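PDB 6ED2: glycosyl hydrolase family 2, TIM barrel domain protein from Faecalibacterium prausnitzii A2-165, which is a gut bacterial beta-glucuronidase that probably hydrolyses beta-glucuronides to release glucuronic acid, with the architecture of glycoside hydrolase family 2. Local coordinates for residues A[26-31]-A[137-142]; A[110-115]-A[123-128]; A[563-568]-A[612-617]. One frame throughout, in Å; residues are numbered along the deposited sequence.

Contact 1: residues A[26-31]-A[137-142]; sequences RSLLYP and FLPFDA
L28 meets P139 and the S27 backbone lies beside the D141 carboxylate where the loop ahead of strand 38-51 lies against the start of strand 140-143, part of the N-terminal beta-sandwich that family 2 enzymes carry in front of their TIM barrel. The two segments approach to 6.8 Å between the CA atoms of L28 and P139.

The apolar part is one touch: methyl CD2 of L28 reaches CG of the P139 ring at 4.3 Å. On the other branch, CD1 of L28 lies 3.3 Å above the plane of the R26 guanidinium, toward its rim, so the leucine is wedged between arginine and proline. R26 itself makes salt bridges to D422 and D425 of helix 409-427, a helix of the barrel domain that L28 and P139 also touch, through D422 and R426 respectively. The loop and the strand end are thus both pressed against the neighbouring domain.

The polar part turns on D141. CG sits beside the backbone N, anti to the carbonyl carbon (chi1 -70°), which sends the carboxylate toward the loop. OD1 is taken by a salt bridge with R113 NE, and the same guanidinium donates through NH2 to L29 O; one arginine thereby ties strand to loop. OD2 approaches S27 O to 3.2 Å, but both are acceptors, and they are not hydrogen-bonded to each other. A water makes the link instead: it accepts from S27 N at 2.8 Å and donates to D141 OD2 at 2.7 Å.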
loop_
_atom_site.group_PDB
_atom_site.type_symbol
_atom_site.label_atom_id
_atom_site.label_comp_id
_atom_site.label_asym_id
_atom_site.label_seq_id
_atom_site.Cartn_x
_atom_site.Cartn_y
_atom_site.Cartn_z
ATOM N N ARG A 26 2.925 -51.855 -3.053
ATOM C CA ARG A 26 2.706 -50.477 -3.475
ATOM C C ARG A 26 1.222 -50.147 -3.486
ATOM O O ARG A 26 0.411 -50.914 -3.993
ATOM C CB ARG A 26 3.304 -50.259 -4.871
ATOM C CG ARG A 26 2.918 -48.927 -5.510
ATOM C CD ARG A 26 3.564 -48.731 -6.885
ATOM N NE ARG A 26 3.162 -47.476 -7.530
ATOM C CZ ARG A 26 2.038 -47.331 -8.234
ATOM N NH1 ARG A 26 1.752 -46.166 -8.803
ATOM N NH2 ARG A 26 1.202 -48.359 -8.380
ATOM N N SER A 27 0.866 -49.017 -2.884
ATOM C CA SER A 27 -0.521 -48.572 -2.882
ATOM C C SER A 27 -0.552 -47.065 -2.682
ATOM O O SER A 27 0.074 -46.556 -1.753
ATOM C CB SER A 27 -1.324 -49.261 -1.776
ATOM O OG SER A 27 -2.663 -48.786 -1.800
ATOM N N LEU A 28 -1.296 -46.360 -3.525
ATOM C CA LEU A 28 -1.419 -44.911 -3.410
ATOM C C LEU A 28 -2.808 -44.498 -2.926
ATOM O O LEU A 28 -3.189 -43.325 -3.048
ATOM C CB LEU A 28 -1.066 -44.249 -4.751
ATOM C CG LEU A 28 0.440 -44.244 -5.035
ATOM C CD1 LEU A 28 0.902 -45.577 -5.555
ATOM C CD2 LEU A 28 0.805 -43.162 -6.021
ATOM N N LEU A 29 -3.581 -45.444 -2.405
ATOM C CA LEU A 29 -4.858 -45.128 -1.780
ATOM C C LEU A 29 -4.679 -44.174 -0.595
ATOM O O LEU A 29 -3.751 -44.308 0.206
ATOM C CB LEU A 29 -5.530 -46.420 -1.316
ATOM C CG LEU A 29 -5.945 -47.371 -2.441
ATOM C CD1 LEU A 29 -6.533 -48.670 -1.880
ATOM C CD2 LEU A 29 -6.938 -46.666 -3.367
ATOM N N TYR A 30 -5.573 -43.208 -0.488
ATOM C CA TYR A 30 -5.535 -42.309 0.650
ATOM C C TYR A 30 -5.738 -43.106 1.939
ATOM O O TYR A 30 -6.652 -43.945 2.004
ATOM C CB TYR A 30 -6.612 -41.230 0.525
ATOM C CG TYR A 30 -6.386 -40.109 1.506
ATOM C CD1 TYR A 30 -5.381 -39.180 1.295
ATOM C CD2 TYR A 30 -7.135 -40.012 2.665
ATOM C CE1 TYR A 30 -5.156 -38.161 2.185
ATOM C CE2 TYR A 30 -6.914 -38.993 3.564
ATOM C CZ TYR A 30 -5.927 -38.078 3.318
ATOM O OH TYR A 30 -5.688 -37.066 4.205
ATOM N N PRO A 31 -4.931 -42.871 2.976
ATOM C CA PRO A 31 -5.053 -43.669 4.205
ATOM C C PRO A 31 -6.416 -43.482 4.852
ATOM O O PRO A 31 -6.957 -42.376 4.900
ATOM C CB PRO A 31 -3.926 -43.133 5.095
ATOM C CG PRO A 31 -2.990 -42.442 4.169
ATOM C CD PRO A 31 -3.846 -41.879 3.072
ATOM N N PHE A 137 6.276 -34.470 -4.786
ATOM C CA PHE A 137 4.873 -34.077 -4.803
ATOM C C PHE A 137 3.919 -35.251 -4.880
ATOM O O PHE A 137 2.730 -35.052 -5.186
ATOM C CB PHE A 137 4.620 -33.088 -5.951
ATOM C CG PHE A 137 5.475 -31.865 -5.852
ATOM C CD1 PHE A 137 5.039 -30.762 -5.135
ATOM C CD2 PHE A 137 6.753 -31.857 -6.378
ATOM C CE1 PHE A 137 5.835 -29.646 -4.996
ATOM C CE2 PHE A 137 7.567 -30.750 -6.245
ATOM C CZ PHE A 137 7.095 -29.631 -5.557
ATOM N N LEU A 138 4.376 -36.454 -4.562
ATOM C CA LEU A 138 3.506 -37.619 -4.634
ATOM C C LEU A 138 3.839 -38.538 -3.471
ATOM O O LEU A 138 4.957 -38.496 -2.950
ATOM C CB LEU A 138 3.663 -38.358 -5.984
ATOM C CG LEU A 138 2.979 -37.646 -7.154
ATOM C CD1 LEU A 138 3.524 -38.148 -8.509
ATOM C CD2 LEU A 138 1.435 -37.811 -7.077
ATOM N N PRO A 139 2.889 -39.360 -3.032
ATOM C CA PRO A 139 3.057 -40.087 -1.770
ATOM C C PRO A 139 3.862 -41.366 -1.915
ATOM O O PRO A 139 3.956 -41.964 -2.991
ATOM C CB PRO A 139 1.618 -40.420 -1.358
ATOM C CG PRO A 139 0.869 -40.469 -2.641
ATOM C CD PRO A 139 1.513 -39.453 -3.549
ATOM N N PHE A 140 4.391 -41.814 -0.775
ATOM C CA PHE A 140 5.069 -43.093 -0.694
ATOM C C PHE A 140 4.937 -43.660 0.715
ATOM O O PHE A 140 4.735 -42.927 1.689
ATOM C CB PHE A 140 6.532 -42.962 -1.096
ATOM C CG PHE A 140 7.337 -42.099 -0.184
ATOM C CD1 PHE A 140 8.143 -42.667 0.791
ATOM C CD2 PHE A 140 7.306 -40.711 -0.308
ATOM C CE1 PHE A 140 8.918 -41.864 1.632
ATOM C CE2 PHE A 140 8.064 -39.908 0.517
ATOM C CZ PHE A 140 8.875 -40.484 1.493
ATOM N N ASP A 141 5.073 -44.984 0.808
ATOM C CA ASP A 141 4.926 -45.729 2.050
ATOM C C ASP A 141 6.244 -46.375 2.471
ATOM O O ASP A 141 7.116 -46.664 1.642
ATOM C CB ASP A 141 3.857 -46.818 1.904
ATOM C CG ASP A 141 2.442 -46.254 1.783
ATOM O OD1 ASP A 141 2.144 -45.206 2.408
ATOM O OD2 ASP A 141 1.616 -46.865 1.059
ATOM N N ALA A 142 6.379 -46.609 3.775
ATOM C CA ALA A 142 7.498 -47.358 4.337
ATOM C C ALA A 142 6.942 -48.419 5.273
ATOM O O ALA A 142 6.287 -48.086 6.270
ATOM C CB ALA A 142 8.467 -46.447 5.088
HETATM O O HOH W 1 2.846 -48.028 -1.089
#

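Contact 2: residues A[110-115]-A[123-128]; sequences IVLRFG and VFVNGV
L112 and F114 project from strand 109-114 toward V125 and V123 of strand 120-125, across the interior of the beta-sandwich. The strands are not backbone partners here: the nearest CA atoms, of L112 and V123, stand 9.7 Å apart, and side chains alone bridge the space.

The tight part is two purely apolar touches, all four residues buried. F114 and V123 point at each other from the two strands, and the ring leads with CE2, 3.9 Å from CG2 of V123, while CZ lies 4.1 Å from that same methyl. L112 and V125 cross obliquely, CD1 of the leucine 3.8 Å from CG2 of the valine. In both valines the nearest methyl is CG2, the one beside the backbone N; in V123, CG1 also comes within 4.2 Å of F114 CE2. Cutting F114 back to an alanine would remove the ring and is likely to leave V123 CG2 without its nearest partner across the contact, opening a gap beside L156 and V158.

The other end loosens toward solvent. There the strand doubles back through a type I' turn from V125 to V128, whose middle residues N126 and G127 are partly exposed; at G127 a side chain would collide with the carbonyl O of N126.

Around the buried end, L156 of strand 152-161 touches L112, F114 and V123, V158 adds to F114, L202 of strand 200-205 backs L112, and F140 of strand 140-143 meets both F114 and V123.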
loop_
_atom_site.group_PDB
_atom_site.type_symbol
_atom_site.label_atom_id
_atom_site.label_comp_id
_atom_site.label_asym_id
_atom_site.label_seq_id
_atom_site.Cartn_x
_atom_site.Cartn_y
_atom_site.Cartn_z
ATOM N N ILE A 110 2.643 -52.763 9.765
ATOM C CA ILE A 110 2.888 -51.420 10.280
ATOM C C ILE A 110 3.556 -50.621 9.178
ATOM O O ILE A 110 4.686 -50.935 8.773
ATOM C CB ILE A 110 3.770 -51.417 11.543
ATOM C CG1 ILE A 110 3.383 -52.550 12.507
ATOM C CG2 ILE A 110 3.651 -50.059 12.239
ATOM C CD1 ILE A 110 1.957 -52.472 12.986
ATOM N N VAL A 111 2.869 -49.574 8.711
ATOM C CA VAL A 111 3.267 -48.829 7.524
ATOM C C VAL A 111 3.179 -47.333 7.805
ATOM O O VAL A 111 2.145 -46.851 8.286
ATOM C CB VAL A 111 2.376 -49.188 6.311
ATOM C CG1 VAL A 111 2.912 -48.533 5.043
ATOM C CG2 VAL A 111 2.238 -50.719 6.140
ATOM N N LEU A 112 4.238 -46.600 7.451
ATOM C CA LEU A 112 4.241 -45.136 7.449
ATOM C C LEU A 112 3.894 -44.601 6.063
ATOM O O LEU A 112 4.449 -45.063 5.066
ATOM C CB LEU A 112 5.614 -44.611 7.858
ATOM C CG LEU A 112 6.037 -44.979 9.272
ATOM C CD1 LEU A 112 7.518 -44.724 9.444
ATOM C CD2 LEU A 112 5.200 -44.185 10.283
ATOM N N ARG A 113 2.980 -43.633 5.997
ATOM C CA ARG A 113 2.675 -42.919 4.762
ATOM C C ARG A 113 3.155 -41.474 4.855
ATOM O O ARG A 113 2.848 -40.768 5.829
ATOM C CB ARG A 113 1.175 -42.932 4.452
ATOM C CG ARG A 113 0.740 -41.802 3.478
ATOM C CD ARG A 113 1.182 -42.051 2.003
ATOM N NE ARG A 113 0.556 -43.243 1.426
ATOM C CZ ARG A 113 -0.608 -43.260 0.769
ATOM N NH1 ARG A 113 -1.310 -42.140 0.587
ATOM N NH2 ARG A 113 -1.083 -44.413 0.295
ATOM N N PHE A 114 3.910 -41.043 3.852
ATOM C CA PHE A 114 4.237 -39.640 3.639
ATOM C C PHE A 114 3.440 -39.122 2.448
ATOM O O PHE A 114 3.607 -39.616 1.323
ATOM C CB PHE A 114 5.730 -39.458 3.402
ATOM C CG PHE A 114 6.572 -39.887 4.563
ATOM C CD1 PHE A 114 7.018 -38.955 5.489
ATOM C CD2 PHE A 114 6.904 -41.219 4.740
ATOM C CE1 PHE A 114 7.783 -39.348 6.580
ATOM C CE2 PHE A 114 7.678 -41.625 5.830
ATOM C CZ PHE A 114 8.112 -40.691 6.750
ATOM N N GLY A 115 2.540 -38.168 2.705
ATOM C CA GLY A 115 1.882 -37.466 1.612
ATOM C C GLY A 115 2.888 -36.979 0.585
ATOM O O GLY A 115 2.703 -37.163 -0.620
ATOM N N VAL A 123 14.238 -42.693 4.509
ATOM C CA VAL A 123 13.525 -42.838 5.769
ATOM C C VAL A 123 14.197 -43.921 6.605
ATOM O O VAL A 123 14.456 -45.028 6.116
ATOM C CB VAL A 123 12.043 -43.155 5.528
ATOM C CG1 VAL A 123 11.313 -43.403 6.848
ATOM C CG2 VAL A 123 11.407 -42.014 4.747
ATOM N N PHE A 124 14.476 -43.595 7.864
ATOM C CA PHE A 124 15.026 -44.523 8.836
ATOM C C PHE A 124 14.055 -44.657 10.001
ATOM O O PHE A 124 13.475 -43.666 10.458
ATOM C CB PHE A 124 16.386 -44.046 9.354
ATOM C CG PHE A 124 17.387 -43.781 8.270
ATOM C CD1 PHE A 124 18.367 -44.713 7.973
ATOM C CD2 PHE A 124 17.357 -42.591 7.543
ATOM C CE1 PHE A 124 19.296 -44.470 6.969
ATOM C CE2 PHE A 124 18.279 -42.351 6.532
ATOM C CZ PHE A 124 19.246 -43.294 6.250
ATOM N N VAL A 125 13.869 -45.886 10.467
ATOM C CA VAL A 125 13.142 -46.155 11.696
ATOM C C VAL A 125 14.087 -46.902 12.635
ATOM O O VAL A 125 14.669 -47.927 12.257
ATOM C CB VAL A 125 11.848 -46.932 11.430
ATOM C CG1 VAL A 125 11.271 -47.497 12.722
ATOM C CG2 VAL A 125 10.845 -46.007 10.769
ATOM N N ASN A 126 14.276 -46.359 13.838
ATOM C CA ASN A 126 15.246 -46.895 14.796
ATOM C C ASN A 126 16.600 -47.117 14.141
ATOM O O ASN A 126 17.246 -48.145 14.338
ATOM C CB ASN A 126 14.735 -48.188 15.433
ATOM C CG ASN A 126 13.404 -47.994 16.132
ATOM O OD1 ASN A 126 13.163 -46.943 16.744
ATOM N ND2 ASN A 126 12.516 -48.984 16.017
ATOM N N GLY A 127 17.025 -46.155 13.331
ATOM C CA GLY A 127 18.333 -46.210 12.728
ATOM C C GLY A 127 18.464 -47.063 11.479
ATOM O O GLY A 127 19.537 -47.054 10.872
ATOM N N VAL A 128 17.432 -47.797 11.056
ATOM C CA VAL A 128 17.551 -48.659 9.886
ATOM C C VAL A 128 16.738 -48.076 8.730
ATOM O O VAL A 128 15.571 -47.689 8.901
ATOM C CB VAL A 128 17.168 -50.124 10.196
ATOM C CG1 VAL A 128 17.140 -50.404 11.698
ATOM C CG2 VAL A 128 15.884 -50.546 9.534
#

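Contact 3: residues A[563-568]-A[612-617]; sequences MTHAVF and AYLFRK
Two outer helices of the TIM barrel, 554-570 and 610-621, meet here through side chains, with the nearest CA atoms, of H565 and F615, 10.3 Å apart. The first follows barrel strand 531-535, the second follows strand 574-580.

H565 is the side chain that both L614 and F615 meet. Its side chain and that of F615 cross at about a right angle, with ring planes at 73° and centroids 5.2 Å apart. F615 reaches the imidazole from its edge, near the plane of that ring, and the packing is close: CE1 of the phenylalanine is 3.3 Å from CE1 of the histidine.

L614 also comes in near the plane of the imidazole, but at its CE1-ND1 side, while F615 is at CE1 and NE2. The leucine CG is anti to the backbone N (chi1 -177°), which carries CD2 to 4.0 Å from H565 CE1, the two side chains lying alongside and pointing opposite ways. On the helix of H565 itself, CD2 of F568 also lies at the ring edge, in plane.

The polar end is settled by Y536, a residue the F615 side chain also touches: the tyrosine OH is hydrogen-bonded to H565 NE2, a nitrogen lying just 3.4 Å from F615 CE1.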
loop_
_atom_site.group_PDB
_atom_site.type_symbol
_atom_site.label_atom_id
_atom_site.label_comp_id
_atom_site.label_asym_id
_atom_site.label_seq_id
_atom_site.Cartn_x
_atom_site.Cartn_y
_atom_site.Cartn_z
ATOM N N MET A 563 -9.080 -7.182 -23.691
ATOM C CA MET A 563 -8.539 -7.474 -25.013
ATOM C C MET A 563 -8.361 -8.975 -25.194
ATOM O O MET A 563 -8.818 -9.553 -26.193
ATOM C CB MET A 563 -7.217 -6.742 -25.219
ATOM C CG MET A 563 -6.612 -6.990 -26.599
ATOM S SD MET A 563 -5.605 -8.501 -26.693
ATOM C CE MET A 563 -4.171 -8.045 -25.744
ATOM N N THR A 564 -7.721 -9.624 -24.209
ATOM C CA THR A 564 -7.443 -11.052 -24.288
ATOM C C THR A 564 -8.725 -11.856 -24.473
ATOM O O THR A 564 -8.793 -12.746 -25.332
ATOM C CB THR A 564 -6.679 -11.491 -23.033
ATOM O OG1 THR A 564 -5.480 -10.713 -22.913
ATOM C CG2 THR A 564 -6.270 -12.972 -23.105
ATOM N N HIS A 565 -9.772 -11.523 -23.722
ATOM C CA HIS A 565 -11.004 -12.299 -23.821
ATOM C C HIS A 565 -11.704 -12.065 -25.151
ATOM O O HIS A 565 -12.371 -12.971 -25.665
ATOM C CB HIS A 565 -11.939 -11.962 -22.652
ATOM C CG HIS A 565 -11.423 -12.426 -21.323
ATOM N ND1 HIS A 565 -11.684 -11.762 -20.146
ATOM C CD2 HIS A 565 -10.648 -13.487 -20.992
ATOM C CE1 HIS A 565 -11.099 -12.398 -19.147
ATOM N NE2 HIS A 565 -10.461 -13.447 -19.634
ATOM N N ALA A 566 -11.570 -10.863 -25.719
ATOM C CA ALA A 566 -12.122 -10.613 -27.044
ATOM C C ALA A 566 -11.453 -11.502 -28.085
ATOM O O ALA A 566 -12.121 -12.030 -28.979
ATOM C CB ALA A 566 -11.983 -9.136 -27.408
ATOM N N VAL A 567 -10.139 -11.703 -27.970
ATOM C CA VAL A 567 -9.473 -12.686 -28.818
ATOM C C VAL A 567 -10.052 -14.077 -28.576
ATOM O O VAL A 567 -10.487 -14.747 -29.525
ATOM C CB VAL A 567 -7.953 -12.654 -28.597
ATOM C CG1 VAL A 567 -7.294 -13.712 -29.457
ATOM C CG2 VAL A 567 -7.400 -11.259 -28.928
ATOM N N PHE A 568 -10.085 -14.524 -27.302
ATOM C CA PHE A 568 -10.638 -15.840 -26.973
ATOM C C PHE A 568 -11.989 -16.018 -27.632
ATOM O O PHE A 568 -12.264 -17.038 -28.277
ATOM C CB PHE A 568 -10.843 -16.030 -25.455
ATOM C CG PHE A 568 -9.580 -16.124 -24.622
ATOM C CD1 PHE A 568 -8.318 -15.975 -25.175
ATOM C CD2 PHE A 568 -9.686 -16.333 -23.250
ATOM C CE1 PHE A 568 -7.185 -16.059 -24.390
ATOM C CE2 PHE A 568 -8.556 -16.410 -22.446
ATOM C CZ PHE A 568 -7.299 -16.273 -23.012
ATOM N N ALA A 612 -10.670 -9.713 -9.930
ATOM C CA ALA A 612 -11.622 -10.727 -9.486
ATOM C C ALA A 612 -13.051 -10.343 -9.831
ATOM O O ALA A 612 -13.872 -11.222 -10.104
ATOM C CB ALA A 612 -11.495 -10.977 -7.980
ATOM N N TYR A 613 -13.363 -9.043 -9.838
ATOM C CA TYR A 613 -14.718 -8.598 -10.166
ATOM C C TYR A 613 -14.990 -8.651 -11.670
ATOM O O TYR A 613 -16.114 -8.974 -12.088
ATOM C CB TYR A 613 -14.941 -7.192 -9.584
ATOM C CG TYR A 613 -14.978 -7.268 -8.068
ATOM C CD1 TYR A 613 -16.136 -7.688 -7.396
ATOM C CD2 TYR A 613 -13.845 -7.000 -7.312
ATOM C CE1 TYR A 613 -16.163 -7.808 -6.010
ATOM C CE2 TYR A 613 -13.858 -7.121 -5.931
ATOM C CZ TYR A 613 -15.017 -7.518 -5.288
ATOM O OH TYR A 613 -15.022 -7.630 -3.915
ATOM N N LEU A 614 -13.978 -8.384 -12.499
ATOM C CA LEU A 614 -14.141 -8.613 -13.930
ATOM C C LEU A 614 -14.464 -10.080 -14.206
ATOM O O LEU A 614 -15.425 -10.392 -14.920
ATOM C CB LEU A 614 -12.884 -8.166 -14.676
ATOM C CG LEU A 614 -12.848 -8.242 -16.210
ATOM C CD1 LEU A 614 -11.793 -7.278 -16.754
ATOM C CD2 LEU A 614 -12.530 -9.659 -16.667
ATOM N N PHE A 615 -13.698 -11.000 -13.608
ATOM C CA PHE A 615 -13.913 -12.413 -13.896
ATOM C C PHE A 615 -15.237 -12.897 -13.334
ATOM O O PHE A 615 -15.914 -13.716 -13.964
ATOM C CB PHE A 615 -12.766 -13.258 -13.347
ATOM C CG PHE A 615 -11.593 -13.364 -14.280
ATOM C CD1 PHE A 615 -11.707 -14.050 -15.487
ATOM C CD2 PHE A 615 -10.378 -12.763 -13.961
ATOM C CE1 PHE A 615 -10.616 -14.148 -16.360
ATOM C CE2 PHE A 615 -9.275 -12.857 -14.830
ATOM C CZ PHE A 615 -9.404 -13.545 -16.026
ATOM N N ARG A 616 -15.623 -12.405 -12.151
ATOM C CA ARG A 616 -16.879 -12.842 -11.548
ATOM C C ARG A 616 -18.059 -12.491 -12.441
ATOM O O ARG A 616 -18.953 -13.315 -12.668
ATOM C CB ARG A 616 -17.060 -12.209 -10.162
ATOM C CG ARG A 616 -18.399 -12.527 -9.529
ATOM C CD ARG A 616 -18.430 -12.129 -8.072
ATOM N NE ARG A 616 -19.447 -12.877 -7.340
ATOM C CZ ARG A 616 -20.488 -12.315 -6.725
ATOM N NH1 ARG A 616 -20.650 -10.994 -6.745
ATOM N NH2 ARG A 616 -21.366 -13.075 -6.087
ATOM N N LYS A 617 -18.093 -11.253 -12.939
ATOM C CA LYS A 617 -19.173 -10.867 -13.835
ATOM C C LYS A 617 -19.141 -11.695 -15.113
ATOM O O LYS A 617 -20.183 -12.166 -15.583
ATOM C CB LYS A 617 -19.093 -9.376 -14.154
ATOM C CG LYS A 617 -20.132 -8.945 -15.201
ATOM C CD LYS A 617 -20.224 -7.416 -15.326
ATOM C CE LYS A 617 -20.943 -6.959 -16.605
ATOM N NZ LYS A 617 -20.577 -5.544 -16.973
#

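In the fold
Contacts 1 and 2 belong together: their centres are 12 Å apart, and strands 109-114 and 140-143 are neighbours in one sheet, with R113 reaching from the first into contact 1. They use different faces of that sheet region: contact 2 is the oily interior of the sandwich, its four touching residues all buried and without a polar bond across it, while contact 1 is only partly buried and mixes a small hydrophobic touch with charge and water at the domain boundary. Contact 3 lies across the molecule, about 40 Å from contact 1 and 49 Å from contact 2 between centres. It is largely buried too, but joins helices, through two rings and a leucine.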